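Local atomic coordinates of mandelate racemase/muconate lactonizing enzyme-like protein (Rubrobacter xylanophilus DSM 9941, PDB entry 3CYJ), a protein that is of unknown function but belongs to the enolase superfamily, with an N-terminal capping domain beside a TIM-barrel domain that carries a sodium ion in this model. Residues R10-A15 / L38-G43; S73-P78 / W110-R115; R84-I89 / M100-V105. All blocks are in the same frame, centred on the assembly; numbering follows the deposited sequence.

In the fold
All three contacts belong to the N-terminal domain of this enolase-superfamily fold. Contact 1 pairs two strands of its antiparallel sheet, and contacts 2 and 3 both use helix 97-116, which lies against that sheet. Centres of contacts 1 and 2 are about 13 Å apart, of 1 and 3 about 14 Å, and of 2 and 3 about 15 Å. Packing joins the sheet to the helix: Val39 CG2 lies 3.8 Å from Ala104 CB, and Leu112 CD1 lies 3.7 Å from Ala41 O. Between contacts 2 and 3, Ser73 OG and Arg84 NH1 probably share a hydrogen bond. The sodium ion is bound in the barrel domain by Asp194, Glu221 and Glu222, residues outside all three contacts.

Contact 1. Residues R10-A15 / L38-G43; sequences RLEVSA and LVEAHG
Arg10 and His42 project together from adjacent strands. The Arg10 CB starts 4.2 Å from His42 CB; CG then leaves anti to the backbone N (chi1 -178°), and the chain bends at chi3, which sets NE. Beyond that bend the guanidinium lies flat on the imidazole, the group centres 4.0 Å apart and the planes 20° from parallel. CZ faces the imidazole and NH2 sits over the centre of the ring, while NH1 reaches along its own strand to Glu12, where it gives OE1 a hydrogen bond of 2.7 Å and closes a salt bridge. The carboxylate receives this N-H from above its plane.

The other oxygen of Glu12, OE2, comes within 2.9 Å of Glu40 OE1, a meeting of two acceptors with like charge. The nearby Arg10 would offset part of that repulsion, as may Lys47 of strand 46-53, which touches Glu40; a raised pKa for one of the acids is possible.

Beneath these side chains the backbones form a regular antiparallel ladder, the strand directions 162° apart. Arg10-His42, Glu12-Glu40 and Ser14-Leu38 are the hydrogen-bonded pairs, with six N-H...O bonds in all; Glu12 N to Glu40 O and Glu40 N to Glu12 O each measure 2.7 Å.

The opposite face is apolar. Leu11 CD2 rests 3.6 Å from Ala41 CB and 4.1 Å from Val39 CG1. This face meets the helical layer of the domain: Leu11 and Val13 touch helix 57-70, Val39 and Ala41 touch helix 97-116, and strand 46-53 continues the sheet beyond residues 38-43.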
ATOM      1  N   ARG A  10      36.607  11.355 -35.426  1.00 57.18           N
ATOM      2  CA  ARG A  10      37.493  10.385 -34.858  1.00 56.97           C
ATOM      3  C   ARG A  10      37.442  10.442 -33.324  1.00 56.02           C
ATOM      4  O   ARG A  10      37.435  11.517 -32.745  1.00 55.62           O
ATOM      5  CB  ARG A  10      38.905  10.700 -35.376  1.00 57.29           C
ATOM      6  CG  ARG A  10      39.998   9.747 -34.936  1.00 60.62           C
ATOM      7  CD  ARG A  10      41.294   9.955 -35.738  1.00 65.89           C
ATOM      8  NE  ARG A  10      41.856  11.305 -35.649  1.00 65.33           N
ATOM      9  CZ  ARG A  10      42.773  11.648 -34.760  1.00 66.73           C
ATOM     10  NH1 ARG A  10      43.186  10.741 -33.872  1.00 66.87           N
ATOM     11  NH2 ARG A  10      43.260  12.891 -34.750  1.00 66.87           N
ATOM     12  N   LEU A  11      37.418   9.275 -32.681  1.00 55.17           N
ATOM     13  CA  LEU A  11      37.553   9.188 -31.228  1.00 54.29           C
ATOM     14  C   LEU A  11      38.873   8.553 -30.866  1.00 53.33           C
ATOM     15  O   LEU A  11      39.219   7.539 -31.434  1.00 52.97           O
ATOM     16  CB  LEU A  11      36.466   8.295 -30.643  1.00 54.81           C
ATOM     17  CG  LEU A  11      35.035   8.737 -30.539  1.00 52.95           C
ATOM     18  CD1 LEU A  11      34.462   7.760 -29.514  1.00 50.96           C
ATOM     19  CD2 LEU A  11      34.992  10.180 -30.100  1.00 49.96           C
ATOM     20  N   GLU A  12      39.599   9.133 -29.927  1.00 52.29           N
ATOM     21  CA  GLU A  12      40.824   8.513 -29.439  1.00 52.68           C
ATOM     22  C   GLU A  12      40.618   8.163 -27.976  1.00 51.30           C
ATOM     23  O   GLU A  12      40.164   8.986 -27.208  1.00 52.19           O
ATOM     24  CB  GLU A  12      42.042   9.457 -29.503  1.00 53.19           C
ATOM     25  CG  GLU A  12      42.212  10.250 -30.787  1.00 58.25           C
ATOM     26  CD  GLU A  12      43.409  11.231 -30.707  1.00 67.20           C
ATOM     27  OE1 GLU A  12      44.403  11.024 -31.489  1.00 72.22           O
ATOM     28  OE2 GLU A  12      43.365  12.187 -29.868  1.00 63.36           O
ATOM     29  N   VAL A  13      41.014   6.966 -27.591  1.00 49.58           N
ATOM     30  CA  VAL A  13      40.865   6.517 -26.233  1.00 48.28           C
ATOM     31  C   VAL A  13      42.249   6.198 -25.664  1.00 46.47           C
ATOM     32  O   VAL A  13      43.065   5.611 -26.342  1.00 44.56           O
ATOM     33  CB  VAL A  13      39.973   5.197 -26.156  1.00 48.51           C
ATOM     34  CG1 VAL A  13      39.604   4.899 -24.728  1.00 48.02           C
ATOM     35  CG2 VAL A  13      38.738   5.332 -26.989  1.00 48.55           C
ATOM     36  N   SER A  14      42.472   6.557 -24.401  1.00 45.53           N
ATOM     37  CA  SER A  14      43.714   6.281 -23.709  1.00 45.96           C
ATOM     38  C   SER A  14      43.405   6.223 -22.226  1.00 45.30           C
ATOM     39  O   SER A  14      42.323   6.613 -21.819  1.00 46.41           O
ATOM     40  CB  SER A  14      44.777   7.342 -24.046  1.00 46.38           C
ATOM     41  OG  SER A  14      44.361   8.653 -23.680  1.00 48.00           O
ATOM     42  N   ALA A  15      44.323   5.703 -21.422  1.00 44.60           N
ATOM     43  CA  ALA A  15      44.061   5.481 -20.016  1.00 44.47           C
ATOM     44  C   ALA A  15      45.310   5.783 -19.245  1.00 44.98           C
ATOM     45  O   ALA A  15      46.427   5.627 -19.749  1.00 45.35           O
ATOM     46  CB  ALA A  15      43.610   4.022 -19.748  1.00 43.51           C
ATOM     47  N   LEU A  38      40.342   8.174 -20.918  1.00 40.03           N
ATOM     48  CA  LEU A  38      40.196   9.488 -21.523  1.00 41.26           C
ATOM     49  C   LEU A  38      39.769   9.337 -22.968  1.00 41.81           C
ATOM     50  O   LEU A  38      40.388   8.574 -23.718  1.00 42.67           O
ATOM     51  CB  LEU A  38      41.520  10.303 -21.436  1.00 42.12           C
ATOM     52  CG  LEU A  38      41.411  11.713 -22.126  1.00 42.79           C
ATOM     53  CD1 LEU A  38      40.638  12.777 -21.281  1.00 37.83           C
ATOM     54  CD2 LEU A  38      42.775  12.177 -22.518  1.00 43.06           C
ATOM     55  N   VAL A  39      38.695  10.020 -23.347  1.00 41.67           N
ATOM     56  CA  VAL A  39      38.249  10.012 -24.723  1.00 42.65           C
ATOM     57  C   VAL A  39      38.488  11.389 -25.342  1.00 43.87           C
ATOM     58  O   VAL A  39      38.212  12.444 -24.703  1.00 42.76           O
ATOM     59  CB  VAL A  39      36.736   9.595 -24.826  1.00 43.84           C
ATOM     60  CG1 VAL A  39      36.199   9.647 -26.269  1.00 41.27           C
ATOM     61  CG2 VAL A  39      36.525   8.202 -24.201  1.00 41.97           C
ATOM     62  N   GLU A  40      39.038  11.389 -26.557  1.00 44.97           N
ATOM     63  CA  GLU A  40      39.103  12.638 -27.302  1.00 47.58           C
ATOM     64  C   GLU A  40      38.338  12.520 -28.570  1.00 47.89           C
ATOM     65  O   GLU A  40      38.551  11.562 -29.376  1.00 47.65           O
ATOM     66  CB  GLU A  40      40.531  13.114 -27.560  1.00 47.97           C
ATOM     67  CG  GLU A  40      41.316  13.291 -26.256  1.00 53.30           C
ATOM     68  CD  GLU A  40      42.645  14.012 -26.498  1.00 60.13           C
ATOM     69  OE1 GLU A  40      43.029  14.054 -27.688  1.00 63.60           O
ATOM     70  OE2 GLU A  40      43.287  14.533 -25.534  1.00 58.37           O
ATOM     71  N   ALA A  41      37.428  13.489 -28.728  1.00 47.75           N
ATOM     72  CA  ALA A  41      36.586  13.563 -29.911  1.00 48.45           C
ATOM     73  C   ALA A  41      37.030  14.701 -30.813  1.00 48.75           C
ATOM     74  O   ALA A  41      37.072  15.873 -30.387  1.00 48.62           O
ATOM     75  CB  ALA A  41      35.130  13.728 -29.547  1.00 48.12           C
ATOM     76  N   HIS A  42      37.346  14.332 -32.055  1.00 48.78           N
ATOM     77  CA  HIS A  42      37.878  15.240 -33.066  1.00 48.81           C
ATOM     78  C   HIS A  42      36.797  15.474 -34.055  1.00 48.76           C
ATOM     79  O   HIS A  42      36.226  14.493 -34.564  1.00 49.07           O
ATOM     80  CB  HIS A  42      39.042  14.575 -33.802  1.00 49.11           C
ATOM     81  CG  HIS A  42      40.273  14.463 -32.972  1.00 49.89           C
ATOM     82  ND1 HIS A  42      40.486  13.415 -32.101  1.00 53.61           N
ATOM     83  CD2 HIS A  42      41.336  15.290 -32.835  1.00 52.23           C
ATOM     84  CE1 HIS A  42      41.638  13.593 -31.468  1.00 54.14           C
ATOM     85  NE2 HIS A  42      42.174  14.723 -31.893  1.00 53.58           N
ATOM     86  N   GLY A  43      36.494  16.748 -34.327  1.00 47.99           N
ATOM     87  CA  GLY A  43      35.511  17.044 -35.359  1.00 48.49           C
ATOM     88  C   GLY A  43      35.406  18.518 -35.639  1.00 49.43           C
ATOM     89  O   GLY A  43      35.774  19.327 -34.797  1.00 50.08           O
TER

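Contact 2. Residues S73-P78 / W110-R115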
ATOM      1  N   SER A  73      28.938  11.175 -36.914  1.00 49.50           N
ATOM      2  CA  SER A  73      27.711  11.796 -36.346  1.00 48.87           C
ATOM      3  C   SER A  73      27.743  13.310 -36.372  1.00 48.56           C
ATOM      4  O   SER A  73      28.791  13.925 -36.423  1.00 47.51           O
ATOM      5  CB  SER A  73      27.441  11.353 -34.893  1.00 48.32           C
ATOM      6  OG  SER A  73      27.471   9.946 -34.758  1.00 47.36           O
ATOM      7  N   ASP A  74      26.567  13.906 -36.300  1.00 48.96           N
ATOM      8  CA  ASP A  74      26.478  15.333 -36.166  1.00 50.36           C
ATOM      9  C   ASP A  74      27.112  15.801 -34.868  1.00 51.34           C
ATOM     10  O   ASP A  74      26.628  15.488 -33.758  1.00 51.84           O
ATOM     11  CB  ASP A  74      25.024  15.772 -36.231  1.00 50.93           C
ATOM     12  CG  ASP A  74      24.845  17.255 -35.934  1.00 54.93           C
ATOM     13  OD1 ASP A  74      25.864  18.007 -35.815  1.00 58.47           O
ATOM     14  OD2 ASP A  74      23.667  17.666 -35.811  1.00 59.19           O
ATOM     15  N   ALA A  75      28.180  16.594 -35.015  1.00 51.87           N
ATOM     16  CA  ALA A  75      28.941  17.159 -33.895  1.00 51.25           C
ATOM     17  C   ALA A  75      28.165  18.178 -33.047  1.00 51.87           C
ATOM     18  O   ALA A  75      28.682  18.628 -32.014  1.00 52.91           O
ATOM     19  CB  ALA A  75      30.253  17.770 -34.392  1.00 50.61           C
ATOM     20  N   LEU A  76      26.947  18.539 -33.451  1.00 51.08           N
ATOM     21  CA  LEU A  76      26.169  19.506 -32.691  1.00 50.97           C
ATOM     22  C   LEU A  76      25.083  18.869 -31.825  1.00 50.74           C
ATOM     23  O   LEU A  76      24.358  19.562 -31.118  1.00 50.86           O
ATOM     24  CB  LEU A  76      25.505  20.501 -33.639  1.00 51.65           C
ATOM     25  CG  LEU A  76      26.370  21.631 -34.249  1.00 54.44           C
ATOM     26  CD1 LEU A  76      25.438  22.722 -34.840  1.00 57.77           C
ATOM     27  CD2 LEU A  76      27.372  22.274 -33.255  1.00 51.76           C
ATOM     28  N   SER A  77      24.949  17.544 -31.877  1.00 49.03           N
ATOM     29  CA  SER A  77      23.845  16.897 -31.190  1.00 46.54           C
ATOM     30  C   SER A  77      24.293  15.692 -30.354  1.00 44.05           C
ATOM     31  O   SER A  77      23.931  14.571 -30.654  1.00 42.71           O
ATOM     32  CB  SER A  77      22.791  16.446 -32.201  1.00 46.26           C
ATOM     33  OG  SER A  77      22.100  17.568 -32.681  1.00 51.41           O
ATOM     34  N   PRO A  78      25.060  15.927 -29.289  1.00 42.48           N
ATOM     35  CA  PRO A  78      25.539  14.801 -28.491  1.00 41.81           C
ATOM     36  C   PRO A  78      24.425  13.840 -28.013  1.00 41.33           C
ATOM     37  O   PRO A  78      24.604  12.625 -28.092  1.00 41.53           O
ATOM     38  CB  PRO A  78      26.274  15.483 -27.331  1.00 42.13           C
ATOM     39  CG  PRO A  78      26.686  16.837 -27.918  1.00 40.90           C
ATOM     40  CD  PRO A  78      25.663  17.211 -28.895  1.00 42.41           C
ATOM     41  N   TRP A 110      30.074  16.637 -25.764  1.00 41.83           N
ATOM     42  CA  TRP A 110      29.543  17.898 -25.297  1.00 42.69           C
ATOM     43  C   TRP A 110      30.666  18.932 -25.218  1.00 42.32           C
ATOM     44  O   TRP A 110      30.464  20.084 -25.616  1.00 40.65           O
ATOM     45  CB  TRP A 110      28.872  17.761 -23.927  1.00 41.05           C
ATOM     46  CG  TRP A 110      27.403  17.418 -23.987  1.00 40.98           C
ATOM     47  CD1 TRP A 110      26.807  16.174 -23.711  1.00 37.37           C
ATOM     48  CD2 TRP A 110      26.320  18.316 -24.300  1.00 39.44           C
ATOM     49  NE1 TRP A 110      25.449  16.269 -23.880  1.00 39.12           N
ATOM     50  CE2 TRP A 110      25.117  17.561 -24.241  1.00 39.85           C
ATOM     51  CE3 TRP A 110      26.252  19.670 -24.665  1.00 38.25           C
ATOM     52  CZ2 TRP A 110      23.859  18.137 -24.506  1.00 41.47           C
ATOM     53  CZ3 TRP A 110      24.996  20.246 -24.944  1.00 40.27           C
ATOM     54  CH2 TRP A 110      23.816  19.490 -24.846  1.00 40.81           C
ATOM     55  N   ASP A 111      31.824  18.514 -24.689  1.00 43.76           N
ATOM     56  CA  ASP A 111      33.041  19.347 -24.758  1.00 45.20           C
ATOM     57  C   ASP A 111      33.281  19.796 -26.208  1.00 45.11           C
ATOM     58  O   ASP A 111      33.434  20.984 -26.508  1.00 44.96           O
ATOM     59  CB  ASP A 111      34.259  18.620 -24.228  1.00 44.83           C
ATOM     60  CG  ASP A 111      35.446  19.588 -23.915  1.00 49.09           C
ATOM     61  OD1 ASP A 111      35.214  20.755 -23.486  1.00 51.69           O
ATOM     62  OD2 ASP A 111      36.617  19.197 -24.078  1.00 48.55           O
ATOM     63  N   LEU A 112      33.292  18.842 -27.121  1.00 45.79           N
ATOM     64  CA  LEU A 112      33.412  19.177 -28.527  1.00 46.58           C
ATOM     65  C   LEU A 112      32.328  20.164 -28.995  1.00 46.34           C
ATOM     66  O   LEU A 112      32.644  21.122 -29.671  1.00 46.52           O
ATOM     67  CB  LEU A 112      33.428  17.906 -29.398  1.00 46.61           C
ATOM     68  CG  LEU A 112      33.569  18.141 -30.904  1.00 47.59           C
ATOM     69  CD1 LEU A 112      34.974  18.785 -31.203  1.00 43.53           C
ATOM     70  CD2 LEU A 112      33.246  16.835 -31.763  1.00 44.89           C
ATOM     71  N   LYS A 113      31.052  19.913 -28.694  1.00 46.68           N
ATOM     72  CA  LYS A 113      30.020  20.848 -29.115  1.00 46.71           C
ATOM     73  C   LYS A 113      30.310  22.269 -28.556  1.00 46.69           C
ATOM     74  O   LYS A 113      30.226  23.232 -29.275  1.00 47.12           O
ATOM     75  CB  LYS A 113      28.608  20.381 -28.745  1.00 46.49           C
ATOM     76  CG  LYS A 113      27.468  21.347 -29.214  1.00 46.61           C
ATOM     77  CD  LYS A 113      26.158  21.218 -28.397  1.00 47.31           C
ATOM     78  CE  LYS A 113      24.931  21.853 -29.118  1.00 48.92           C
ATOM     79  NZ  LYS A 113      23.749  22.156 -28.195  1.00 52.58           N
ATOM     80  N   ALA A 114      30.670  22.372 -27.290  1.00 46.24           N
ATOM     81  CA  ALA A 114      30.848  23.658 -26.648  1.00 47.37           C
ATOM     82  C   ALA A 114      31.979  24.474 -27.334  1.00 47.94           C
ATOM     83  O   ALA A 114      31.802  25.670 -27.648  1.00 48.32           O
ATOM     84  CB  ALA A 114      31.130  23.459 -25.152  1.00 45.84           C
ATOM     85  N   ARG A 115      33.114  23.796 -27.548  1.00 47.92           N
ATOM     86  CA  ARG A 115      34.276  24.265 -28.332  1.00 48.10           C
ATOM     87  C   ARG A 115      33.957  24.711 -29.763  1.00 48.88           C
ATOM     88  O   ARG A 115      34.395  25.787 -30.157  1.00 49.52           O
ATOM     89  CB  ARG A 115      35.428  23.245 -28.306  1.00 46.61           C
ATOM     90  CG  ARG A 115      36.112  23.256 -26.960  1.00 45.94           C
ATOM     91  CD  ARG A 115      37.005  22.059 -26.708  1.00 46.19           C
ATOM     92  NE  ARG A 115      37.576  22.065 -25.349  1.00 45.69           N
ATOM     93  CZ  ARG A 115      38.587  22.845 -24.938  1.00 45.96           C
ATOM     94  NH1 ARG A 115      39.120  23.738 -25.757  1.00 46.43           N
ATOM     95  NH2 ARG A 115      39.056  22.760 -23.700  1.00 45.56           N
TER
HETATM   96  O   HOH W   1      22.373  19.256 -28.713  1.00 47.91           O
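Pro78 packs its ring on Trp110, and here the contact is tight. Its CB stands over one face of the indole, 3.7 Å from the centroid of the five-membered ring and only 13° off the normal, a CH-pi interaction; Pro78 CG lies 3.9 Å from Trp110 CD2. Trp110 NE1 is hydrogen-bonded to Thr278 OG1 of the barrel domain, which would limit rotation of the indole. On the loop, Ala75 CB lies 4.1 Å from Leu112 CD2.

The loop that offers these residues is shaped by an Asx turn: Asp74 OD1 accepts from Leu76 N over 2.7 Å, met from above the carboxylate plane. A type I beta turn from Asp74 to Ser77 overlaps it; Ser77 holds the N-cap position of helix 78-88, without a side-chain capping bond. The turn thus connects helix 57-70 to the next helix while laying Ala75 O, Leu76 O and Pro78 against helix 97-116.

Lys113 leads from this packed part to the looser side, bridged by one water and facing the second subunit, whose Leu125 packs on it. CG is anti to the backbone N (chi1 -179°); the chain beyond it is extended and its methylenes pass the loop, CB near Ala75 O and CE 3.1 Å from Leu76 O. The Leu76 side chain crosses it at about a right angle, with CD2 against CG. At the tip, NZ hydrogen-bonds the carbonyl oxygen of Asp123 of the second subunit; secondarily, a weak bond from Lys113 NZ (3.3 Å) reaches a water that donates to Leu76 O (3.1 Å).

Contact 3. Residues R84-I89 / M100-V105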
ATOM      1  N   ARG A  84      21.627   6.495 -29.585  1.00 42.73           N
ATOM      2  CA  ARG A  84      22.123   5.442 -30.476  1.00 42.75           C
ATOM      3  C   ARG A  84      23.165   4.568 -29.708  1.00 42.59           C
ATOM      4  O   ARG A  84      23.185   3.340 -29.880  1.00 43.73           O
ATOM      5  CB  ARG A  84      22.697   6.051 -31.791  1.00 41.52           C
ATOM      6  CG  ARG A  84      21.628   6.692 -32.686  1.00 43.60           C
ATOM      7  CD  ARG A  84      22.236   7.572 -33.806  1.00 46.08           C
ATOM      8  NE  ARG A  84      23.360   6.883 -34.444  1.00 48.36           N
ATOM      9  CZ  ARG A  84      24.582   7.405 -34.541  1.00 49.62           C
ATOM     10  NH1 ARG A  84      24.771   8.661 -34.127  1.00 45.36           N
ATOM     11  NH2 ARG A  84      25.589   6.699 -35.112  1.00 44.31           N
ATOM     12  N   MET A  85      23.985   5.180 -28.844  1.00 40.91           N
ATOM     13  CA  MET A  85      24.957   4.378 -28.079  1.00 40.38           C
ATOM     14  C   MET A  85      24.266   3.392 -27.102  1.00 40.98           C
ATOM     15  O   MET A  85      24.608   2.200 -27.065  1.00 40.96           O
ATOM     16  CB  MET A  85      25.953   5.264 -27.330  1.00 39.19           C
ATOM     17  CG  MET A  85      27.073   5.949 -28.218  1.00 37.90           C
ATOM     18  SD  MET A  85      28.459   6.712 -27.329  1.00 30.26           S
ATOM     19  CE  MET A  85      27.717   8.241 -26.674  1.00 35.60           C
ATOM     20  N   GLN A  86      23.295   3.895 -26.319  1.00 40.23           N
ATOM     21  CA  GLN A  86      22.511   3.097 -25.399  1.00 38.45           C
ATOM     22  C   GLN A  86      21.782   1.928 -26.129  1.00 39.02           C
ATOM     23  O   GLN A  86      21.754   0.812 -25.627  1.00 37.29           O
ATOM     24  CB  GLN A  86      21.483   3.974 -24.665  1.00 38.83           C
ATOM     25  CG  GLN A  86      22.032   5.124 -23.873  1.00 38.66           C
ATOM     26  CD  GLN A  86      22.779   4.718 -22.618  1.00 44.90           C
ATOM     27  OE1 GLN A  86      23.012   3.517 -22.318  1.00 45.45           O
ATOM     28  NE2 GLN A  86      23.189   5.727 -21.867  1.00 45.73           N
ATOM     29  N   ALA A  87      21.197   2.196 -27.307  1.00 38.50           N
ATOM     30  CA  ALA A  87      20.497   1.172 -28.047  1.00 38.52           C
ATOM     31  C   ALA A  87      21.478   0.105 -28.506  1.00 39.13           C
ATOM     32  O   ALA A  87      21.192  -1.079 -28.421  1.00 39.84           O
ATOM     33  CB  ALA A  87      19.750   1.779 -29.256  1.00 38.03           C
ATOM     34  N   ALA A  88      22.636   0.535 -29.000  1.00 39.74           N
ATOM     35  CA  ALA A  88      23.623  -0.351 -29.602  1.00 39.70           C
ATOM     36  C   ALA A  88      24.221  -1.308 -28.589  1.00 39.75           C
ATOM     37  O   ALA A  88      24.664  -2.388 -28.985  1.00 41.24           O
ATOM     38  CB  ALA A  88      24.751   0.456 -30.289  1.00 38.85           C
ATOM     39  N   ILE A  89      24.267  -0.942 -27.301  1.00 39.45           N
ATOM     40  CA  ILE A  89      24.979  -1.804 -26.358  1.00 39.41           C
ATOM     41  C   ILE A  89      24.088  -2.761 -25.511  1.00 40.33           C
ATOM     42  O   ILE A  89      24.548  -3.317 -24.522  1.00 39.36           O
ATOM     43  CB  ILE A  89      25.933  -0.988 -25.464  1.00 39.71           C
ATOM     44  CG1 ILE A  89      25.158  -0.093 -24.478  1.00 37.50           C
ATOM     45  CG2 ILE A  89      26.925  -0.167 -26.309  1.00 38.63           C
ATOM     46  CD1 ILE A  89      26.116   0.716 -23.646  1.00 30.81           C
ATOM     47  N   MET A 100      29.993   3.656 -17.864  1.00 35.16           N
ATOM     48  CA  MET A 100      31.185   4.473 -17.659  1.00 35.98           C
ATOM     49  C   MET A 100      31.754   4.911 -19.035  1.00 37.20           C
ATOM     50  O   MET A 100      32.158   6.074 -19.212  1.00 38.18           O
ATOM     51  CB  MET A 100      32.221   3.682 -16.864  1.00 34.38           C
ATOM     52  CG  MET A 100      31.882   3.652 -15.412  1.00 36.49           C
ATOM     53  SD  MET A 100      33.039   2.902 -14.272  1.00 35.24           S
ATOM     54  CE  MET A 100      32.162   1.419 -14.128  1.00 34.96           C
ATOM     55  N   ALA A 101      31.729   3.984 -20.003  1.00 37.20           N
ATOM     56  CA  ALA A 101      32.220   4.262 -21.349  1.00 37.28           C
ATOM     57  C   ALA A 101      31.318   5.265 -22.065  1.00 37.59           C
ATOM     58  O   ALA A 101      31.816   6.272 -22.631  1.00 36.78           O
ATOM     59  CB  ALA A 101      32.358   2.968 -22.171  1.00 36.26           C
ATOM     60  N   VAL A 102      30.007   4.979 -22.098  1.00 37.26           N
ATOM     61  CA  VAL A 102      29.058   5.962 -22.663  1.00 36.55           C
ATOM     62  C   VAL A 102      29.260   7.370 -22.049  1.00 36.89           C
ATOM     63  O   VAL A 102      29.259   8.378 -22.747  1.00 37.54           O
ATOM     64  CB  VAL A 102      27.580   5.517 -22.497  1.00 36.44           C
ATOM     65  CG1 VAL A 102      26.665   6.664 -22.833  1.00 36.85           C
ATOM     66  CG2 VAL A 102      27.239   4.326 -23.436  1.00 33.55           C
ATOM     67  N   SER A 103      29.460   7.437 -20.745  1.00 36.72           N
ATOM     68  CA  SER A 103      29.608   8.713 -20.046  1.00 37.64           C
ATOM     69  C   SER A 103      30.821   9.504 -20.545  1.00 38.61           C
ATOM     70  O   SER A 103      30.723  10.697 -20.853  1.00 39.19           O
ATOM     71  CB  SER A 103      29.771   8.444 -18.541  1.00 37.98           C
ATOM     72  OG  SER A 103      28.573   7.885 -18.029  1.00 37.89           O
ATOM     73  N   ALA A 104      31.970   8.835 -20.591  1.00 38.91           N
ATOM     74  CA  ALA A 104      33.214   9.444 -21.056  1.00 39.66           C
ATOM     75  C   ALA A 104      33.027   9.969 -22.467  1.00 39.75           C
ATOM     76  O   ALA A 104      33.415  11.085 -22.757  1.00 41.25           O
ATOM     77  CB  ALA A 104      34.357   8.397 -21.039  1.00 38.80           C
ATOM     78  N   VAL A 105      32.443   9.154 -23.347  1.00 39.13           N
ATOM     79  CA  VAL A 105      32.195   9.576 -24.713  1.00 38.50           C
ATOM     80  C   VAL A 105      31.209  10.775 -24.810  1.00 39.84           C
ATOM     81  O   VAL A 105      31.442  11.726 -25.547  1.00 40.35           O
ATOM     82  CB  VAL A 105      31.686   8.435 -25.557  1.00 37.80           C
ATOM     83  CG1 VAL A 105      31.361   8.934 -26.958  1.00 38.39           C
ATOM     84  CG2 VAL A 105      32.729   7.349 -25.665  1.00 36.82           C
TER
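Met85 and Val102 mark the closest backbone approach, their CA atoms 7.0 Å apart, between two helices that run nearly antiparallel. The axes of 84-88 and 100-105 are inclined at 161° and come no nearer than 10.8 Å, a separation spanned by side chains. Ile89 is the first residue to leave helical geometry at the end of helix 78-88, yet it still directs its side chain at the partner.

Val102 takes contacts from three residues on its two methyls. CG2 lies 3.8 Å from Ile89 CD1 and 4.2 Å from Met85 CB, while CG1 meets the amide nitrogen NE2 of Gln86 at 3.7 Å. Ile89 CG1 lies between the backbone N and the carbonyl carbon (chi1 69°), the crowded position, and CD1 extends from there to the valine. One turn on, Val105 CG1 is met by Met85 SD at 3.7 Å and by CE at the same distance; the bend at chi3 (-75°) places CE beside Val105 CG1. Helix 57-70 lies alongside, touching Met85 through Val69 and Ile89 through Leu66.

Sulfur, methyl and methylene groups do nearly all the touching, with Gln86 at the partly exposed end. This is consistent with association through van der Waals packing and burial of apolar surface; no hydrogen bond between residues 84-89 and 100-105 fixes their register.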